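Local coordinates for ABC transporter binding protein AcbH (Actinoplanes, PDB 3OO8) that serves as the extracellular solute receptor of an ABC transporter and binds beta-D-galactopyranose with exclusive preference, at residues Ser84-Ala90 with Thr300-Pro306; Thr104-Val109 with Lys316-Gln320; Thr375-Met379 with Gln409-Phe414. The protein carries 2 engineered substitutions. One frame throughout, in Å; residues are numbered along the deposited sequence.

Contact 1. Residues Ser84-Ala90 with Thr300-Pro306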
loop_
_atom_site.group_PDB
_atom_site.type_symbol
_atom_site.label_atom_id
_atom_site.label_comp_id
_atom_site.label_asym_id
_atom_site.label_seq_id
_atom_site.Cartn_x
_atom_site.Cartn_y
_atom_site.Cartn_z
ATOM N N SER A 84 -13.117 -21.920 -3.869
ATOM C CA SER A 84 -14.240 -21.158 -4.415
ATOM C C SER A 84 -13.976 -19.657 -4.442
ATOM O O SER A 84 -14.512 -18.910 -5.285
ATOM C CB SER A 84 -15.481 -21.382 -3.531
ATOM O OG SER A 84 -15.819 -22.766 -3.425
ATOM N N LEU A 85 -13.247 -19.235 -3.413
ATOM C CA LEU A 85 -12.803 -17.868 -3.200
ATOM C C LEU A 85 -11.369 -17.937 -2.713
ATOM O O LEU A 85 -10.941 -18.959 -2.199
ATOM C CB LEU A 85 -13.627 -17.216 -2.066
ATOM C CG LEU A 85 -15.061 -16.917 -2.487
ATOM C CD1 LEU A 85 -15.893 -16.286 -1.374
ATOM C CD2 LEU A 85 -15.041 -15.980 -3.719
ATOM N N ALA A 86 -10.630 -16.847 -2.884
ATOM C CA ALA A 86 -9.284 -16.766 -2.332
ATOM C C ALA A 86 -8.853 -15.369 -1.888
ATOM O O ALA A 86 -9.332 -14.367 -2.362
ATOM C CB ALA A 86 -8.261 -17.351 -3.353
ATOM N N THR A 87 -7.949 -15.317 -0.936
ATOM C CA THR A 87 -7.342 -14.076 -0.562
ATOM C C THR A 87 -6.366 -13.566 -1.612
ATOM O O THR A 87 -5.543 -14.326 -2.109
ATOM C CB THR A 87 -6.480 -14.308 0.679
ATOM O OG1 THR A 87 -5.612 -15.440 0.479
ATOM C CG2 THR A 87 -7.382 -14.572 1.899
ATOM N N TRP A 88 -6.436 -12.281 -1.935
ATOM C CA TRP A 88 -5.413 -11.711 -2.809
ATOM C C TRP A 88 -5.311 -10.215 -2.502
ATOM O O TRP A 88 -5.647 -9.782 -1.408
ATOM C CB TRP A 88 -5.687 -12.015 -4.309
ATOM C CG TRP A 88 -4.448 -11.798 -5.142
ATOM C CD1 TRP A 88 -4.279 -10.900 -6.166
ATOM C CD2 TRP A 88 -3.187 -12.459 -4.977
ATOM N NE1 TRP A 88 -2.988 -10.964 -6.635
ATOM C CE2 TRP A 88 -2.294 -11.901 -5.923
ATOM C CE3 TRP A 88 -2.715 -13.449 -4.109
ATOM C CZ2 TRP A 88 -0.951 -12.305 -6.017
ATOM C CZ3 TRP A 88 -1.366 -13.874 -4.230
ATOM C CH2 TRP A 88 -0.521 -13.288 -5.172
ATOM N N PHE A 89 -4.884 -9.406 -3.463
ATOM C CA PHE A 89 -4.756 -7.963 -3.196
ATOM C C PHE A 89 -4.683 -7.218 -4.524
ATOM O O PHE A 89 -4.394 -7.811 -5.576
ATOM C CB PHE A 89 -3.490 -7.714 -2.360
ATOM C CG PHE A 89 -2.279 -8.468 -2.858
ATOM C CD1 PHE A 89 -1.474 -7.965 -3.891
ATOM C CD2 PHE A 89 -1.931 -9.677 -2.276
ATOM C CE1 PHE A 89 -0.348 -8.661 -4.325
ATOM C CE2 PHE A 89 -0.826 -10.377 -2.718
ATOM C CZ PHE A 89 -0.044 -9.886 -3.739
ATOM N N ALA A 90 -4.955 -5.920 -4.473
ATOM C CA ALA A 90 -4.923 -5.084 -5.660
ATOM C C ALA A 90 -3.518 -5.013 -6.273
ATOM O O ALA A 90 -2.498 -5.219 -5.591
ATOM C CB ALA A 90 -5.477 -3.665 -5.335
ATOM N N THR A 300 -3.807 -2.485 -0.488
ATOM C CA THR A 300 -5.161 -2.921 -0.216
ATOM C C THR A 300 -5.313 -4.423 -0.436
ATOM O O THR A 300 -5.085 -4.963 -1.543
ATOM C CB THR A 300 -6.155 -2.178 -1.156
ATOM O OG1 THR A 300 -5.993 -0.757 -1.003
ATOM C CG2 THR A 300 -7.608 -2.530 -0.820
ATOM N N ASP A 301 -5.732 -5.100 0.624
ATOM C CA ASP A 301 -5.936 -6.537 0.586
ATOM C C ASP A 301 -7.415 -6.835 0.313
ATOM O O ASP A 301 -8.281 -6.057 0.720
ATOM C CB ASP A 301 -5.533 -7.200 1.902
ATOM C CG ASP A 301 -4.024 -7.218 2.124
ATOM O OD1 ASP A 301 -3.254 -6.732 1.260
ATOM O OD2 ASP A 301 -3.585 -7.690 3.203
ATOM N N GLY A 302 -7.700 -7.956 -0.333
ATOM C CA GLY A 302 -9.100 -8.309 -0.597
ATOM C C GLY A 302 -9.238 -9.749 -1.012
ATOM O O GLY A 302 -8.460 -10.602 -0.580
ATOM N N PHE A 303 -10.259 -10.019 -1.823
ATOM C CA PHE A 303 -10.606 -11.393 -2.187
ATOM C C PHE A 303 -10.995 -11.463 -3.645
ATOM O O PHE A 303 -11.508 -10.486 -4.206
ATOM C CB PHE A 303 -11.773 -11.880 -1.323
ATOM C CG PHE A 303 -11.483 -11.716 0.133
ATOM C CD1 PHE A 303 -10.770 -12.686 0.797
ATOM C CD2 PHE A 303 -11.869 -10.548 0.806
ATOM C CE1 PHE A 303 -10.409 -12.506 2.144
ATOM C CE2 PHE A 303 -11.531 -10.353 2.163
ATOM C CZ PHE A 303 -10.815 -11.349 2.837
ATOM N N ILE A 304 -10.686 -12.616 -4.226
ATOM C CA ILE A 304 -10.989 -12.897 -5.626
ATOM C C ILE A 304 -11.769 -14.205 -5.750
ATOM O O ILE A 304 -11.813 -15.036 -4.828
ATOM C CB ILE A 304 -9.709 -13.053 -6.462
ATOM C CG1 ILE A 304 -8.839 -14.195 -5.888
ATOM C CG2 ILE A 304 -8.991 -11.706 -6.554
ATOM C CD1 ILE A 304 -7.530 -14.471 -6.661
ATOM N N LEU A 305 -12.377 -14.377 -6.923
ATOM C CA LEU A 305 -13.151 -15.580 -7.245
ATOM C C LEU A 305 -12.486 -16.343 -8.410
ATOM O O LEU A 305 -12.666 -15.962 -9.588
ATOM C CB LEU A 305 -14.563 -15.147 -7.646
ATOM C CG LEU A 305 -15.732 -16.156 -7.475
ATOM C CD1 LEU A 305 -17.098 -15.448 -7.636
ATOM C CD2 LEU A 305 -15.595 -17.370 -8.425
ATOM N N PRO A 306 -11.719 -17.398 -8.103
ATOM C CA PRO A 306 -11.002 -18.145 -9.150
ATOM C C PRO A 306 -11.970 -18.707 -10.172
ATOM O O PRO A 306 -12.968 -19.322 -9.786
ATOM C CB PRO A 306 -10.336 -19.275 -8.372
ATOM C CG PRO A 306 -10.042 -18.631 -6.997
ATOM C CD PRO A 306 -11.334 -17.865 -6.759
#
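An antiparallel strand pair joins A86 to I304 and W88 to G302 in the middle of the main sheet, where strand 85-89 runs beside strand 301-304. Two reciprocal pairs of backbone bonds hold it: A86 N to I304 O and I304 N back to A86 O, then W88 N to G302 O and G302 N to W88 O. A fifth bond, A90 N to T300 O at 3.1 Å, carries the pairing past the strand end. Both donors of the W88-G302 pair stand well above the carbonyl planes of their acceptors. The short strand segments run at 137° to each other.

The face holding A86, W88 and I304 is apolar. I304 turns CG1 between its backbone N and carbonyl carbon (chi1 59°), bringing CG1 to 4.1 Å from A86 CB while CD1 lies 3.9 Å from W88 CB. Cut back to an alanine here, the side chain would lose CG1, CG2 and CD1, which would probably open a gap between A86 CB and W88 CB.

Across the sheet the strands come in the order 60-64, 30-34, 85-89, 301-304, 134-147, with 301-304 antiparallel to both its neighbours; this order, the returning strand set between the third and fourth, is that of the class 2 solute-binding protein fold.

On the opposite face T87 CG2 meets F303 CE1 at 3.7 Å, and F32 sets its ring nearly perpendicular to that of F303. Farther along, F89 CB lies 3.3 Å from T300 O. D301 sends OD1 to R373, a galactose-binding residue, in a salt bridge and OD2 to Y138, while R373 also makes a cation-pi contact with F89.

Contact 2. Residues Thr104-Val109 with Lys316-Gln320; sequences TPIDDV and KKVLQ
K316 NZ makes a salt bridge with D108, reaching OD2 at 2.8 Å on the syn side and only 15° out of the carboxylate plane. The lysine is stretched out from CG to NZ, so its methylenes travel the width of the contact before the amine arrives; CD passes 3.4 Å from the same OD2. Alongside this chain V109 takes up the apolar part: its CG2 touches K316 CG at 3.8 Å, and its CG1 lies 3.9 Å from Q320 CG. Deeper in, I106 CG2 rests 4.0 Å from L319 CD1, the two side chains crossing at about a right angle.

A water held between P105 O and K316 NZ gives the amine a second partner, 3.0 Å from NZ. CG of D108 stands between the backbone N and the carbonyl carbon (chi1 54°), where OD1 takes a bent bond (132°) from V109 N at 2.9 Å, met from above the carboxylate plane. I106 is the N-cap of helix 107-113, and next to it D107 binds H131 and the backbone N of Y132, tying the start of that helix to both.

V135 of strand 134-147 touches I106, V109 and L319 alike, and L85 of strand 85-89 also packs on L319. This is the layered packing of an alpha/beta domain, helix 312-322 and the capped start of helix 107-113 sharing an apolar seam against the sheet with a salt bridge at its more exposed margin.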
loop_
_atom_site.group_PDB
_atom_site.type_symbol
_atom_site.label_atom_id
_atom_site.label_comp_id
_atom_site.label_asym_id
_atom_site.label_seq_id
_atom_site.Cartn_x
_atom_site.Cartn_y
_atom_site.Cartn_z
ATOM N N THR A 104 -13.100 -15.008 -12.238
ATOM C CA THR A 104 -14.484 -14.750 -12.602
ATOM C C THR A 104 -14.807 -13.294 -12.312
ATOM O O THR A 104 -14.527 -12.813 -11.213
ATOM C CB THR A 104 -15.406 -15.683 -11.785
ATOM O OG1 THR A 104 -15.202 -17.019 -12.248
ATOM C CG2 THR A 104 -16.869 -15.334 -11.994
ATOM N N PRO A 105 -15.348 -12.554 -13.291
ATOM C CA PRO A 105 -15.746 -11.191 -12.998
ATOM C C PRO A 105 -16.937 -11.153 -12.026
ATOM O O PRO A 105 -17.781 -12.085 -12.006
ATOM C CB PRO A 105 -16.118 -10.625 -14.371
ATOM C CG PRO A 105 -16.581 -11.793 -15.123
ATOM C CD PRO A 105 -15.753 -12.962 -14.660
ATOM N N ILE A 106 -16.986 -10.109 -11.200
ATOM C CA ILE A 106 -18.000 -10.000 -10.163
ATOM C C ILE A 106 -18.765 -8.682 -10.221
ATOM O O ILE A 106 -19.079 -8.053 -9.200
ATOM C CB ILE A 106 -17.389 -10.262 -8.763
ATOM C CG1 ILE A 106 -16.153 -9.389 -8.585
ATOM C CG2 ILE A 106 -16.948 -11.724 -8.642
ATOM C CD1 ILE A 106 -15.701 -9.335 -7.130
ATOM N N ASP A 107 -19.157 -8.307 -11.446
ATOM C CA ASP A 107 -19.909 -7.085 -11.624
ATOM C C ASP A 107 -21.225 -7.219 -10.868
ATOM O O ASP A 107 -21.760 -6.224 -10.398
ATOM C CB ASP A 107 -20.191 -6.808 -13.111
ATOM C CG ASP A 107 -18.932 -6.554 -13.915
ATOM O OD1 ASP A 107 -17.919 -6.141 -13.323
ATOM O OD2 ASP A 107 -18.958 -6.721 -15.149
ATOM N N ASP A 108 -21.771 -8.437 -10.822
ATOM C CA ASP A 108 -23.006 -8.689 -10.100
ATOM C C ASP A 108 -22.916 -8.444 -8.589
ATOM O O ASP A 108 -23.788 -7.812 -7.999
ATOM C CB ASP A 108 -23.635 -10.050 -10.454
ATOM C CG ASP A 108 -22.687 -11.226 -10.295
ATOM O OD1 ASP A 108 -21.496 -11.085 -9.889
ATOM O OD2 ASP A 108 -23.155 -12.353 -10.557
ATOM N N VAL A 109 -21.827 -8.902 -7.976
ATOM C CA VAL A 109 -21.547 -8.589 -6.580
ATOM C C VAL A 109 -21.495 -7.080 -6.394
ATOM O O VAL A 109 -22.070 -6.543 -5.450
ATOM C CB VAL A 109 -20.178 -9.183 -6.163
ATOM C CG1 VAL A 109 -19.761 -8.685 -4.759
ATOM C CG2 VAL A 109 -20.249 -10.726 -6.195
ATOM N N LYS A 316 -20.263 -15.905 -4.464
ATOM C CA LYS A 316 -20.666 -14.519 -4.649
ATOM C C LYS A 316 -21.466 -13.988 -3.467
ATOM O O LYS A 316 -21.356 -12.823 -3.137
ATOM C CB LYS A 316 -21.442 -14.353 -5.965
ATOM C CG LYS A 316 -20.551 -14.402 -7.186
ATOM C CD LYS A 316 -21.393 -14.404 -8.482
ATOM C CE LYS A 316 -20.508 -14.410 -9.709
ATOM N NZ LYS A 316 -21.379 -14.487 -10.954
ATOM N N LYS A 317 -22.259 -14.835 -2.810
ATOM C CA LYS A 317 -23.020 -14.356 -1.653
ATOM C C LYS A 317 -22.068 -14.007 -0.529
ATOM O O LYS A 317 -22.269 -13.023 0.171
ATOM C CB LYS A 317 -24.006 -15.412 -1.130
ATOM C CG LYS A 317 -25.168 -15.713 -2.076
ATOM C CD LYS A 317 -26.259 -16.517 -1.339
ATOM C CE LYS A 317 -26.860 -15.727 -0.164
ATOM N NZ LYS A 317 -28.043 -16.369 0.513
ATOM N N VAL A 318 -21.022 -14.820 -0.392
ATOM C CA VAL A 318 -20.018 -14.595 0.653
ATOM C C VAL A 318 -19.269 -13.297 0.326
ATOM O O VAL A 318 -18.996 -12.482 1.213
ATOM C CB VAL A 318 -19.101 -15.815 0.875
ATOM C CG1 VAL A 318 -17.984 -15.467 1.889
ATOM C CG2 VAL A 318 -19.897 -16.987 1.456
ATOM N N LEU A 319 -18.915 -13.087 -0.942
ATOM C CA LEU A 319 -18.277 -11.819 -1.307
ATOM C C LEU A 319 -19.156 -10.604 -1.001
ATOM O O LEU A 319 -18.654 -9.565 -0.586
ATOM C CB LEU A 319 -17.880 -11.816 -2.785
ATOM C CG LEU A 319 -16.682 -12.673 -3.214
ATOM C CD1 LEU A 319 -16.513 -12.655 -4.753
ATOM C CD2 LEU A 319 -15.351 -12.263 -2.530
ATOM N N GLN A 320 -20.463 -10.700 -1.268
ATOM C CA GLN A 320 -21.369 -9.609 -0.922
ATOM C C GLN A 320 -21.284 -9.267 0.555
ATOM O O GLN A 320 -21.278 -8.097 0.909
ATOM C CB GLN A 320 -22.806 -9.953 -1.326
ATOM C CG GLN A 320 -22.922 -9.947 -2.805
ATOM C CD GLN A 320 -24.271 -10.431 -3.325
ATOM O OE1 GLN A 320 -25.203 -10.646 -2.558
ATOM N NE2 GLN A 320 -24.376 -10.586 -4.636
HETATM O O HOH W 1 -19.619 -13.476 -13.182
#

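Contact 3. Residues Thr375-Met379 with Gln409-Phe414; sequences TVPDM and QAKTIF
V376 and I413 press together most closely here, CG2 to CG2 at 3.3 Å, tighter than usual van der Waals contact. Next to them F414 presents its rim to the other segment. M379 CG lies in the ring plane 3.8 Å from CE1, and T375 OG1 approaches CZ at 3.4 Å, also in plane, while this hydroxyl is hydrogen-bonded to M211 O. M379 carries CG anti to the backbone N (chi1 -169°) and then bends, leaving SD at the ring edge, 5.4 Å from the F414 centroid, a Met-aromatic contact made 86° off the ring normal. The same sulfur sits 3.7 Å from A410 CB.

The outer side is looser. D378 is exposed and meets I413 through CB, 3.8 Å from CD1, without a hydrogen bond or salt bridge across; Q409, also exposed, barely grazes the methionine, its CB 4.5 Å from M379 CE.

V376 is the N-cap of helix 377-392 and F414 the first residue past helix 396-413, so the start of one helix meets the end of the other. Y92 of helix 92-99 packs on both V376 and F414, and W217, from a loop, touches both M379 and A410.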
loop_
_atom_site.group_PDB
_atom_site.type_symbol
_atom_site.label_atom_id
_atom_site.label_comp_id
_atom_site.label_asym_id
_atom_site.label_seq_id
_atom_site.Cartn_x
_atom_site.Cartn_y
_atom_site.Cartn_z
ATOM N N THR A 375 4.000 -3.250 -9.819
ATOM C CA THR A 375 4.779 -3.768 -10.948
ATOM C C THR A 375 5.035 -5.245 -10.689
ATOM O O THR A 375 4.584 -5.805 -9.674
ATOM C CB THR A 375 6.107 -2.976 -11.174
ATOM O OG1 THR A 375 6.664 -3.343 -12.449
ATOM C CG2 THR A 375 7.130 -3.236 -10.068
ATOM N N VAL A 376 5.721 -5.914 -11.609
ATOM C CA VAL A 376 6.061 -7.300 -11.313
ATOM C C VAL A 376 7.217 -7.420 -10.336
ATOM O O VAL A 376 8.085 -6.545 -10.253
ATOM C CB VAL A 376 6.324 -8.148 -12.566
ATOM C CG1 VAL A 376 5.246 -7.907 -13.618
ATOM C CG2 VAL A 376 7.679 -7.839 -13.125
ATOM N N PRO A 377 7.245 -8.511 -9.564
ATOM C CA PRO A 377 8.283 -8.635 -8.558
ATOM C C PRO A 377 9.715 -8.437 -9.046
ATOM O O PRO A 377 10.513 -7.790 -8.360
ATOM C CB PRO A 377 8.056 -10.043 -8.012
ATOM C CG PRO A 377 6.553 -10.189 -8.108
ATOM C CD PRO A 377 6.186 -9.534 -9.403
ATOM N N ASP A 378 10.058 -9.040 -10.179
ATOM C CA ASP A 378 11.388 -8.919 -10.760
ATOM C C ASP A 378 11.734 -7.434 -11.003
ATOM O O ASP A 378 12.897 -7.033 -10.823
ATOM C CB ASP A 378 11.469 -9.672 -12.096
ATOM C CG ASP A 378 11.711 -11.179 -11.937
ATOM O OD1 ASP A 378 11.918 -11.678 -10.817
ATOM O OD2 ASP A 378 11.663 -11.851 -12.985
ATOM N N MET A 379 10.746 -6.637 -11.410
ATOM C CA MET A 379 10.999 -5.204 -11.712
ATOM C C MET A 379 11.200 -4.422 -10.420
ATOM O O MET A 379 12.146 -3.656 -10.290
ATOM C CB MET A 379 9.876 -4.610 -12.569
ATOM C CG MET A 379 10.193 -3.196 -13.145
ATOM S SD MET A 379 11.632 -3.155 -14.250
ATOM C CE MET A 379 12.804 -2.107 -13.360
ATOM N N GLN A 409 16.573 -3.623 -17.699
ATOM C CA GLN A 409 15.964 -4.702 -16.893
ATOM C C GLN A 409 14.516 -4.838 -17.337
ATOM O O GLN A 409 14.022 -5.946 -17.586
ATOM C CB GLN A 409 16.053 -4.403 -15.381
ATOM C CG GLN A 409 17.406 -4.608 -14.742
ATOM C CD GLN A 409 17.640 -6.052 -14.366
ATOM O OE1 GLN A 409 16.770 -6.897 -14.570
ATOM N NE2 GLN A 409 18.812 -6.351 -13.836
ATOM N N ALA A 410 13.836 -3.701 -17.462
ATOM C CA ALA A 410 12.435 -3.712 -17.854
ATOM C C ALA A 410 12.224 -4.372 -19.198
ATOM O O ALA A 410 11.257 -5.108 -19.367
ATOM C CB ALA A 410 11.833 -2.314 -17.864
ATOM N N LYS A 411 13.089 -4.099 -20.173
ATOM C CA LYS A 411 12.908 -4.751 -21.473
ATOM C C LYS A 411 12.981 -6.265 -21.379
ATOM O O LYS A 411 12.284 -6.943 -22.139
ATOM C CB LYS A 411 13.927 -4.272 -22.516
ATOM C CG LYS A 411 13.738 -2.844 -22.981
ATOM C CD LYS A 411 14.985 -2.386 -23.751
ATOM C CE LYS A 411 14.913 -0.895 -24.077
ATOM N NZ LYS A 411 16.303 -0.383 -24.329
ATOM N N THR A 412 13.817 -6.794 -20.484
ATOM C CA THR A 412 13.916 -8.247 -20.319
ATOM C C THR A 412 12.744 -8.847 -19.570
ATOM O O THR A 412 12.315 -9.955 -19.869
ATOM C CB THR A 412 15.237 -8.710 -19.641
ATOM O OG1 THR A 412 15.276 -8.337 -18.258
ATOM C CG2 THR A 412 16.462 -8.143 -20.356
ATOM N N ILE A 413 12.240 -8.113 -18.584
ATOM C CA ILE A 413 11.167 -8.584 -17.716
ATOM C C ILE A 413 9.792 -8.553 -18.355
ATOM O O ILE A 413 8.965 -9.443 -18.116
ATOM C CB ILE A 413 11.167 -7.753 -16.419
ATOM C CG1 ILE A 413 12.485 -8.001 -15.678
ATOM C CG2 ILE A 413 9.892 -7.995 -15.562
ATOM C CD1 ILE A 413 12.729 -7.084 -14.505
ATOM N N PHE A 414 9.527 -7.516 -19.139
ATOM C CA PHE A 414 8.210 -7.345 -19.729
ATOM C C PHE A 414 8.152 -7.893 -21.148
ATOM O O PHE A 414 7.133 -7.727 -21.811
ATOM C CB PHE A 414 7.759 -5.872 -19.676
ATOM C CG PHE A 414 7.527 -5.382 -18.274
ATOM C CD1 PHE A 414 8.566 -4.823 -17.549
ATOM C CD2 PHE A 414 6.305 -5.569 -17.649
ATOM C CE1 PHE A 414 8.389 -4.412 -16.226
ATOM C CE2 PHE A 414 6.116 -5.159 -16.330
ATOM C CZ PHE A 414 7.160 -4.586 -15.618
#

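In the fold
Contacts 1 and 2 are continuous, their centres 11 Å apart: T104 N lies 2.9 Å from L305 O, a probable hydrogen bond, and F303 CB packs 3.8 Å from L319 CD2, joining the strand pair to the helix layer. Contact 3 stands apart, its centre 24 Å from contact 1 and 32 Å from contact 2, with nearest atoms about 8 and 20 Å away. The galactose site, without sugar in this chain, lies nearer contacts 1 and 3. The side chain of F89 is about 3 Å from that of the binding residue Q71, while the side chain of V376 is about 6 Å from that of R93. Contact 2 lies away from the site.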